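Side-chain contacts in phage integrase/site-specific recombinase (Haloarcula marismortui, PDB 3NRW), which probably binds DNA and takes part in site-specific recombination and DNA integration, the crystallised piece being its all-helical N-terminal core-binding domain: residues K37-W42 and Q81-W86; R46-M51 and G56-E61. All coordinates share one frame; numbering follows the deposited sequence.

Contact 1. Residues K37-W42 and Q81-W86; sequences KHFVEW and QTLKNW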
ATOM      1  N   LYS A  37      -3.465  -5.606  -3.919  1.00 14.50           N
ATOM      2  CA  LYS A  37      -4.833  -6.100  -3.899  1.00 15.64           C
ATOM      3  C   LYS A  37      -5.188  -6.531  -2.480  1.00 14.66           C
ATOM      4  O   LYS A  37      -6.305  -6.313  -2.017  1.00 11.83           O
ATOM      5  CB  LYS A  37      -4.998  -7.284  -4.859  1.00 15.64           C
ATOM      6  CG  LYS A  37      -6.411  -7.865  -4.879  1.00 24.74           C
ATOM      7  CD  LYS A  37      -6.476  -9.098  -5.766  1.00 24.92           C
ATOM      8  CE  LYS A  37      -7.820  -9.795  -5.646  1.00 35.82           C
ATOM      9  NZ  LYS A  37      -7.870 -11.046  -6.453  1.00 47.31           N
ATOM     10  N   HIS A  38      -4.230  -7.135  -1.782  1.00 12.10           N
ATOM     11  CA  HIS A  38      -4.480  -7.586  -0.422  1.00 13.61           C
ATOM     12  C   HIS A  38      -4.767  -6.415   0.493  1.00 12.23           C
ATOM     13  O   HIS A  38      -5.615  -6.501   1.382  1.00 14.89           O
ATOM     14  CB  HIS A  38      -3.291  -8.380   0.120  1.00 13.13           C
ATOM     15  CG  HIS A  38      -3.015  -9.630  -0.650  1.00 16.79           C
ATOM     16  ND1 HIS A  38      -1.996  -9.726  -1.575  1.00 27.27           N
ATOM     17  CD2 HIS A  38      -3.670 -10.812  -0.688  1.00 14.70           C
ATOM     18  CE1 HIS A  38      -2.038 -10.915  -2.149  1.00 15.25           C
ATOM     19  NE2 HIS A  38      -3.045 -11.592  -1.628  1.00 21.14           N
ATOM     20  N   PHE A  39      -4.061  -5.316   0.280  1.00 11.91           N
ATOM     21  CA  PHE A  39      -4.270  -4.156   1.120  1.00 11.52           C
ATOM     22  C   PHE A  39      -5.614  -3.486   0.854  1.00 12.68           C
ATOM     23  O   PHE A  39      -6.320  -3.108   1.788  1.00 14.22           O
ATOM     24  CB  PHE A  39      -3.153  -3.138   0.930  1.00 12.88           C
ATOM     25  CG  PHE A  39      -3.260  -1.977   1.861  1.00 13.33           C
ATOM     26  CD1 PHE A  39      -4.039  -0.874   1.531  1.00 14.97           C
ATOM     27  CD2 PHE A  39      -2.675  -2.036   3.115  1.00 15.30           C
ATOM     28  CE1 PHE A  39      -4.237   0.154   2.442  1.00 16.33           C
ATOM     29  CE2 PHE A  39      -2.866  -1.013   4.034  1.00 20.34           C
ATOM     30  CZ  PHE A  39      -3.651   0.080   3.698  1.00 17.22           C
ATOM     31  N   VAL A  40      -5.965  -3.333  -0.416  1.00 10.88           N
ATOM     32  CA  VAL A  40      -7.227  -2.692  -0.756  1.00 12.95           C
ATOM     33  C   VAL A  40      -8.420  -3.445  -0.175  1.00 12.64           C
ATOM     34  O   VAL A  40      -9.309  -2.831   0.415  1.00 15.54           O
ATOM     35  CB  VAL A  40      -7.393  -2.551  -2.284  1.00 14.55           C
ATOM     36  CG1 VAL A  40      -8.771  -1.989  -2.614  1.00 12.91           C
ATOM     37  CG2 VAL A  40      -6.314  -1.622  -2.827  1.00 15.57           C
ATOM     38  N   GLU A  41      -8.445  -4.768  -0.323  1.00 13.27           N
ATOM     39  CA  GLU A  41      -9.558  -5.545   0.219  1.00 16.06           C
ATOM     40  C   GLU A  41      -9.586  -5.454   1.743  1.00 15.33           C
ATOM     41  O   GLU A  41     -10.649  -5.295   2.340  1.00 12.73           O
ATOM     42  CB  GLU A  41      -9.470  -7.009  -0.232  1.00 20.64           C
ATOM     43  CG  GLU A  41      -8.091  -7.627  -0.116  1.00 41.21           C
ATOM     44  CD  GLU A  41      -8.074  -9.092  -0.511  1.00 49.37           C
ATOM     45  OE1 GLU A  41      -8.843  -9.874   0.090  1.00 51.86           O
ATOM     46  OE2 GLU A  41      -7.287  -9.465  -1.411  1.00 36.91           O
ATOM     47  N   TRP A  42      -8.413  -5.545   2.369  1.00 13.96           N
ATOM     48  CA  TRP A  42      -8.310  -5.449   3.819  1.00 14.22           C
ATOM     49  C   TRP A  42      -8.789  -4.080   4.301  1.00 13.89           C
ATOM     50  O   TRP A  42      -9.603  -3.983   5.223  1.00 15.31           O
ATOM     51  CB  TRP A  42      -6.858  -5.673   4.260  1.00 15.50           C
ATOM     52  CG  TRP A  42      -6.615  -5.478   5.740  1.00 14.21           C
ATOM     53  CD1 TRP A  42      -6.750  -6.412   6.730  1.00 17.28           C
ATOM     54  CD2 TRP A  42      -6.178  -4.277   6.380  1.00 13.47           C
ATOM     55  NE1 TRP A  42      -6.420  -5.867   7.949  1.00 14.68           N
ATOM     56  CE2 TRP A  42      -6.064  -4.555   7.763  1.00 13.66           C
ATOM     57  CE3 TRP A  42      -5.868  -2.988   5.923  1.00 15.39           C
ATOM     58  CZ2 TRP A  42      -5.656  -3.594   8.689  1.00 18.59           C
ATOM     59  CZ3 TRP A  42      -5.460  -2.026   6.850  1.00 20.29           C
ATOM     60  CH2 TRP A  42      -5.359  -2.339   8.216  1.00 17.92           C
ATOM     61  N   GLN A  81       7.352  -3.753   1.012  1.00 20.21           N
ATOM     62  CA  GLN A  81       8.189  -2.779   0.316  1.00 21.99           C
ATOM     63  C   GLN A  81       7.360  -2.025  -0.722  1.00 21.39           C
ATOM     64  O   GLN A  81       7.516  -0.814  -0.904  1.00 19.10           O
ATOM     65  CB  GLN A  81       9.364  -3.473  -0.371  1.00 26.78           C
ATOM     66  CG  GLN A  81      10.264  -2.528  -1.147  1.00 31.59           C
ATOM     67  CD  GLN A  81      10.877  -1.459  -0.265  1.00 32.55           C
ATOM     68  OE1 GLN A  81      11.650  -1.758   0.646  1.00 28.84           O
ATOM     69  NE2 GLN A  81      10.526  -0.203  -0.524  1.00 32.27           N
ATOM     70  N   THR A  82       6.484  -2.746  -1.415  1.00 20.50           N
ATOM     71  CA  THR A  82       5.637  -2.103  -2.402  1.00 16.57           C
ATOM     72  C   THR A  82       4.656  -1.210  -1.654  1.00 13.69           C
ATOM     73  O   THR A  82       4.351  -0.114  -2.108  1.00 15.91           O
ATOM     74  CB  THR A  82       4.880  -3.129  -3.276  1.00 18.52           C
ATOM     75  OG1 THR A  82       5.777  -3.677  -4.254  1.00 18.51           O
ATOM     76  CG2 THR A  82       3.710  -2.465  -3.992  1.00 17.74           C
ATOM     77  N   LEU A  83       4.178  -1.669  -0.500  1.00 17.99           N
ATOM     78  CA  LEU A  83       3.257  -0.865   0.301  1.00 13.26           C
ATOM     79  C   LEU A  83       3.979   0.428   0.670  1.00 18.32           C
ATOM     80  O   LEU A  83       3.421   1.524   0.582  1.00 16.05           O
ATOM     81  CB  LEU A  83       2.843  -1.617   1.578  1.00 20.04           C
ATOM     82  CG  LEU A  83       1.984  -0.837   2.583  1.00 17.81           C
ATOM     83  CD1 LEU A  83       0.724  -0.337   1.898  1.00 24.48           C
ATOM     84  CD2 LEU A  83       1.626  -1.716   3.781  1.00 15.18           C
ATOM     85  N   LYS A  84       5.235   0.289   1.080  1.00 18.63           N
ATOM     86  CA  LYS A  84       6.052   1.435   1.462  1.00 17.63           C
ATOM     87  C   LYS A  84       6.225   2.422   0.302  1.00 18.13           C
ATOM     88  O   LYS A  84       6.040   3.627   0.471  1.00 17.24           O
ATOM     89  CB  LYS A  84       7.430   0.961   1.937  1.00 22.39           C
ATOM     90  CG  LYS A  84       8.418   2.091   2.191  1.00 33.07           C
ATOM     91  CD  LYS A  84       8.104   2.819   3.480  1.00 39.30           C
ATOM     92  CE  LYS A  84       8.990   2.331   4.616  1.00 37.35           C
ATOM     93  NZ  LYS A  84      10.401   2.782   4.442  1.00 40.79           N
ATOM     94  N   ASN A  85       6.587   1.912  -0.870  1.00 17.68           N
ATOM     95  CA  ASN A  85       6.783   2.774  -2.032  1.00 18.54           C
ATOM     96  C   ASN A  85       5.484   3.456  -2.430  1.00 18.85           C
ATOM     97  O   ASN A  85       5.477   4.599  -2.900  1.00 18.59           O
ATOM     98  CB  ASN A  85       7.322   1.972  -3.213  1.00 17.89           C
ATOM     99  CG  ASN A  85       8.655   1.336  -2.910  1.00 21.71           C
ATOM    100  OD1 ASN A  85       9.398   1.817  -2.056  1.00 29.55           O
ATOM    101  ND2 ASN A  85       8.974   0.259  -3.611  1.00 26.02           N
ATOM    102  N   TRP A  86       4.380   2.745  -2.245  1.00 17.21           N
ATOM    103  CA  TRP A  86       3.076   3.290  -2.576  1.00 15.15           C
ATOM    104  C   TRP A  86       2.786   4.493  -1.687  1.00 13.38           C
ATOM    105  O   TRP A  86       2.406   5.554  -2.184  1.00 14.26           O
ATOM    106  CB  TRP A  86       2.018   2.207  -2.391  1.00 11.36           C
ATOM    107  CG  TRP A  86       0.617   2.607  -2.679  1.00 14.91           C
ATOM    108  CD1 TRP A  86       0.179   3.497  -3.615  1.00 16.57           C
ATOM    109  CD2 TRP A  86      -0.552   2.030  -2.092  1.00 13.97           C
ATOM    110  NE1 TRP A  86      -1.207   3.502  -3.656  1.00 17.64           N
ATOM    111  CE2 TRP A  86      -1.672   2.606  -2.732  1.00 16.30           C
ATOM    112  CE3 TRP A  86      -0.757   1.071  -1.092  1.00 16.38           C
ATOM    113  CZ2 TRP A  86      -2.984   2.251  -2.398  1.00  9.65           C
ATOM    114  CZ3 TRP A  86      -2.067   0.719  -0.760  1.00 16.19           C
ATOM    115  CH2 TRP A  86      -3.159   1.308  -1.415  1.00 14.33           C
TER
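The ring of Phe39 meets two side chains of segment 81-86, Leu83 and Trp86. Leu83 lies over one face, its CD1 4.0 Å from Phe39 CD2 and displaced toward the rim of the ring. Trp86 brings the edge of its six-membered ring toward the phenyl face in an offset edge-to-face pair, with centroids 5.5 Å apart and planes at 85°. The touching edge is the CZ3-CH2 side of the indole: Trp86 CZ3 comes to 3.4 Å from Phe39 CD1, and Trp86 CH2 lies 3.8 Å from the same Phe39 CD1. Phe39 CG is close to the indole plane, so it is the rim of Trp86 that meets the phenyl ring.

With CG anti to the backbone N (chi1 -175°), the Phe39 ring extends from helix 26-45 toward segment 81-86; its CA is 8.3 Å from the CA of Leu83. The same first torsion in Trp86 (chi1 180°) carries the indole out from helix 73-92 to meet it. Beyond the two segments, Tyr62 of helix 56-67 makes another edge-to-face pair with Phe39, and the ring of Tyr16 from helix 9-20 meets Trp86.

Helices 26-45 and 73-92 thus pack through three buried side chains in the interior of the helical core-binding domain. No hydrogen bond joins the segments, so the contact rests on apolar packing and on aromatic C-H edges set against a ring face. The one polar atom of these side chains, Trp86 NE1, is satisfied by the carbonyl oxygen of Ala12, a bond that also ties the indole to helix 9-20.

Contact 2. Residues R46-M51 and G56-E61; sequences RDITAM and GWKLDE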
ATOM      1  N   ARG A  46     -12.158  -3.061   6.522  1.00 17.90           N
ATOM      2  CA  ARG A  46     -11.943  -2.411   7.806  1.00 22.27           C
ATOM      3  C   ARG A  46     -12.498  -0.989   7.793  1.00 20.90           C
ATOM      4  O   ARG A  46     -12.180  -0.185   8.668  1.00 24.93           O
ATOM      5  CB  ARG A  46     -10.449  -2.363   8.137  1.00 24.55           C
ATOM      6  CG  ARG A  46      -9.784  -3.720   8.290  1.00 34.94           C
ATOM      7  CD  ARG A  46     -10.459  -4.545   9.371  1.00 39.09           C
ATOM      8  NE  ARG A  46      -9.492  -5.127  10.298  1.00 41.84           N
ATOM      9  CZ  ARG A  46      -8.755  -4.419  11.149  1.00 51.66           C
ATOM     10  NH1 ARG A  46      -8.875  -3.100  11.194  1.00 53.25           N
ATOM     11  NH2 ARG A  46      -7.898  -5.028  11.959  1.00 40.59           N
ATOM     12  N   ASP A  47     -13.313  -0.687   6.785  1.00 20.27           N
ATOM     13  CA  ASP A  47     -13.947   0.620   6.632  1.00 21.46           C
ATOM     14  C   ASP A  47     -12.994   1.810   6.509  1.00 25.63           C
ATOM     15  O   ASP A  47     -13.287   2.901   6.997  1.00 25.35           O
ATOM     16  CB  ASP A  47     -14.929   0.880   7.782  1.00 27.46           C
ATOM     17  CG  ASP A  47     -15.963  -0.223   7.934  1.00 29.71           C
ATOM     18  OD1 ASP A  47     -16.551  -0.645   6.915  1.00 24.52           O
ATOM     19  OD2 ASP A  47     -16.195  -0.663   9.081  1.00 34.76           O
ATOM     20  N   ILE A  48     -11.846   1.606   5.872  1.00 18.00           N
ATOM     21  CA  ILE A  48     -10.898   2.699   5.655  1.00 18.21           C
ATOM     22  C   ILE A  48     -11.289   3.319   4.312  1.00 19.28           C
ATOM     23  O   ILE A  48     -10.969   2.775   3.258  1.00 19.63           O
ATOM     24  CB  ILE A  48      -9.454   2.164   5.590  1.00 12.85           C
ATOM     25  CG1 ILE A  48      -9.056   1.629   6.974  1.00 17.89           C
ATOM     26  CG2 ILE A  48      -8.490   3.264   5.117  1.00 16.13           C
ATOM     27  CD1 ILE A  48      -7.739   0.878   7.009  1.00 25.98           C
ATOM     28  N   THR A  49     -11.974   4.460   4.353  1.00 16.75           N
ATOM     29  CA  THR A  49     -12.452   5.115   3.134  1.00 19.21           C
ATOM     30  C   THR A  49     -11.521   6.132   2.491  1.00 18.07           C
ATOM     31  O   THR A  49     -11.757   6.553   1.362  1.00 17.20           O
ATOM     32  CB  THR A  49     -13.806   5.810   3.380  1.00 26.05           C
ATOM     33  OG1 THR A  49     -13.649   6.797   4.404  1.00 28.32           O
ATOM     34  CG2 THR A  49     -14.854   4.792   3.817  1.00 28.20           C
ATOM     35  N   ALA A  50     -10.477   6.538   3.210  1.00 16.06           N
ATOM     36  CA  ALA A  50      -9.515   7.504   2.692  1.00 16.30           C
ATOM     37  C   ALA A  50      -8.140   7.079   3.181  1.00 16.81           C
ATOM     38  O   ALA A  50      -7.974   6.734   4.349  1.00 16.68           O
ATOM     39  CB  ALA A  50      -9.846   8.912   3.195  1.00 16.75           C
HETATM   40  N   MSE A  51      -7.151   7.108   2.298  1.00 15.81           N
HETATM   41  CA  MSE A  51      -5.817   6.693   2.689  1.00 16.39           C
HETATM   42  C   MSE A  51      -5.222   7.542   3.809  1.00 16.50           C
HETATM   43  O   MSE A  51      -4.403   7.053   4.588  1.00 13.88           O
HETATM   44  CB  MSE A  51      -4.886   6.693   1.471  1.00 13.86           C
HETATM   45  CG  MSE A  51      -5.207   5.612   0.447  1.00 14.57           C
HETATM   46 SE   MSE A  51      -5.006   3.783   1.135  1.00 21.34          SE
HETATM   47  CE  MSE A  51      -3.066   3.619   0.982  1.00 17.11           C
ATOM     48  N   GLY A  56       0.208   4.446  12.088  1.00 21.39           N
ATOM     49  CA  GLY A  56       1.172   3.404  12.391  1.00 18.56           C
ATOM     50  C   GLY A  56       0.459   2.168  12.918  1.00 17.16           C
ATOM     51  O   GLY A  56       0.843   1.032  12.615  1.00 14.93           O
ATOM     52  N   TRP A  57      -0.587   2.382  13.714  1.00 15.14           N
ATOM     53  CA  TRP A  57      -1.350   1.270  14.266  1.00 17.28           C
ATOM     54  C   TRP A  57      -2.013   0.450  13.165  1.00 14.38           C
ATOM     55  O   TRP A  57      -1.896  -0.774  13.141  1.00 14.36           O
ATOM     56  CB  TRP A  57      -2.411   1.773  15.257  1.00 17.39           C
ATOM     57  CG  TRP A  57      -3.418   0.715  15.659  1.00 19.55           C
ATOM     58  CD1 TRP A  57      -4.691   0.568  15.178  1.00 19.22           C
ATOM     59  CD2 TRP A  57      -3.231  -0.343  16.609  1.00 22.02           C
ATOM     60  NE1 TRP A  57      -5.304  -0.509  15.769  1.00 20.19           N
ATOM     61  CE2 TRP A  57      -4.429  -1.087  16.651  1.00 19.52           C
ATOM     62  CE3 TRP A  57      -2.163  -0.734  17.429  1.00 22.79           C
ATOM     63  CZ2 TRP A  57      -4.593  -2.203  17.482  1.00 24.46           C
ATOM     64  CZ3 TRP A  57      -2.327  -1.844  18.257  1.00 24.09           C
ATOM     65  CH2 TRP A  57      -3.533  -2.563  18.275  1.00 25.24           C
ATOM     66  N   LYS A  58      -2.707   1.122  12.252  1.00 18.08           N
ATOM     67  CA  LYS A  58      -3.384   0.419  11.172  1.00 18.62           C
ATOM     68  C   LYS A  58      -2.385  -0.312  10.280  1.00 13.58           C
ATOM     69  O   LYS A  58      -2.648  -1.434   9.835  1.00 13.48           O
ATOM     70  CB  LYS A  58      -4.225   1.398  10.343  1.00 17.14           C
ATOM     71  CG  LYS A  58      -5.312   2.091  11.156  1.00 21.75           C
ATOM     72  CD  LYS A  58      -6.116   3.059  10.303  1.00 23.68           C
ATOM     73  CE  LYS A  58      -7.086   3.861  11.156  1.00 34.49           C
ATOM     74  NZ  LYS A  58      -8.027   2.968  11.885  1.00 40.51           N
ATOM     75  N   LEU A  59      -1.238   0.309  10.026  1.00 16.11           N
ATOM     76  CA  LEU A  59      -0.218  -0.330   9.193  1.00 15.55           C
ATOM     77  C   LEU A  59       0.313  -1.589   9.875  1.00 17.76           C
ATOM     78  O   LEU A  59       0.562  -2.606   9.213  1.00 13.48           O
ATOM     79  CB  LEU A  59       0.937   0.637   8.912  1.00 19.06           C
ATOM     80  CG  LEU A  59       0.610   1.808   7.977  1.00 18.40           C
ATOM     81  CD1 LEU A  59       1.817   2.725   7.866  1.00 29.53           C
ATOM     82  CD2 LEU A  59       0.209   1.281   6.608  1.00 23.66           C
ATOM     83  N   ASP A  60       0.483  -1.526  11.195  1.00 13.90           N
ATOM     84  CA  ASP A  60       0.971  -2.680  11.949  1.00 14.77           C
ATOM     85  C   ASP A  60      -0.082  -3.787  11.929  1.00 16.39           C
ATOM     86  O   ASP A  60       0.250  -4.967  11.887  1.00 13.86           O
ATOM     87  CB  ASP A  60       1.280  -2.292  13.398  1.00 16.52           C
ATOM     88  CG  ASP A  60       1.820  -3.463  14.214  1.00 21.17           C
ATOM     89  OD1 ASP A  60       3.014  -3.805  14.066  1.00 19.37           O
ATOM     90  OD2 ASP A  60       1.039  -4.056  14.994  1.00 19.55           O
ATOM     91  N   GLU A  61      -1.355  -3.398  11.980  1.00 13.73           N
ATOM     92  CA  GLU A  61      -2.437  -4.366  11.942  1.00 15.45           C
ATOM     93  C   GLU A  61      -2.371  -5.092  10.610  1.00 13.46           C
ATOM     94  O   GLU A  61      -2.511  -6.315  10.549  1.00 14.79           O
ATOM     95  CB  GLU A  61      -3.792  -3.670  12.077  1.00 16.90           C
ATOM     96  CG  GLU A  61      -4.112  -3.209  13.490  1.00 23.39           C
ATOM     97  CD  GLU A  61      -4.672  -4.322  14.356  1.00 30.29           C
ATOM     98  OE1 GLU A  61      -5.891  -4.584  14.269  1.00 32.93           O
ATOM     99  OE2 GLU A  61      -3.895  -4.945  15.111  1.00 27.13           O
TER
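Arg46 reaches Glu61 through a single salt-bridging hydrogen bond, from Arg46 NH2 to Glu61 OE1 at 3.1 Å. The bond is moderately bent, with 145° at the hydrogen. On the donor side the geometry is regular, since OE1 lies at the guanidinium edge, almost exactly in its plane. The acceptor is met less squarely: NH2 approaches on the anti side of OE1 and 31° out of the carboxylate plane. The first torsion of Glu61 (chi1 -76°) puts its CG over one face of the Trp57 ring, and a bend at chi2 turns the carboxylate toward Arg46.

Lys58 makes no bond to an acceptor across this contact. Lys58 NZ stands 6.2 Å from Arg46 NH1, a like-charge neighbour that Glu61 may partly offset. The aliphatic part is what touches, with Lys58 CD 4.3 Å from Ile48 CD1.

The backbone N of Lys58 is bonded to Thr55 OG1. Those of Asp47 and Ile48 are taken up by Glu44 O and Ala43 O in a Schellman motif, with Asp47 at positive phi, that ends helix 26-45. The contact thus joins the loop leaving that helix to the first turns of helix 56-67, with Trp42 of helix 26-45 packed against Glu61.

In the fold
Contact 2 is nested in sequence inside the loop closed by contact 1, and their centres lie 11 Å apart. Contact 1 is near the middle of the chain, about 3 Å from its centre, whereas contact 2 is about 10 Å out and partly buried. Trp42 and Met51 connect them. Trp42 CH2 approaches Lys58 O at 3.3 Å, and Trp42 CZ3 packs on Ile48 CD1 at 3.7 Å; the selenomethionine Met51 places CE 3.3 Å from Trp86 CH2. Together the contacts relate helices 26-45, 56-67 and 73-92 within the N-terminal domain of a recombinase that probably binds DNA. With no ligand or active site identified in this fragment, they bear on its fold.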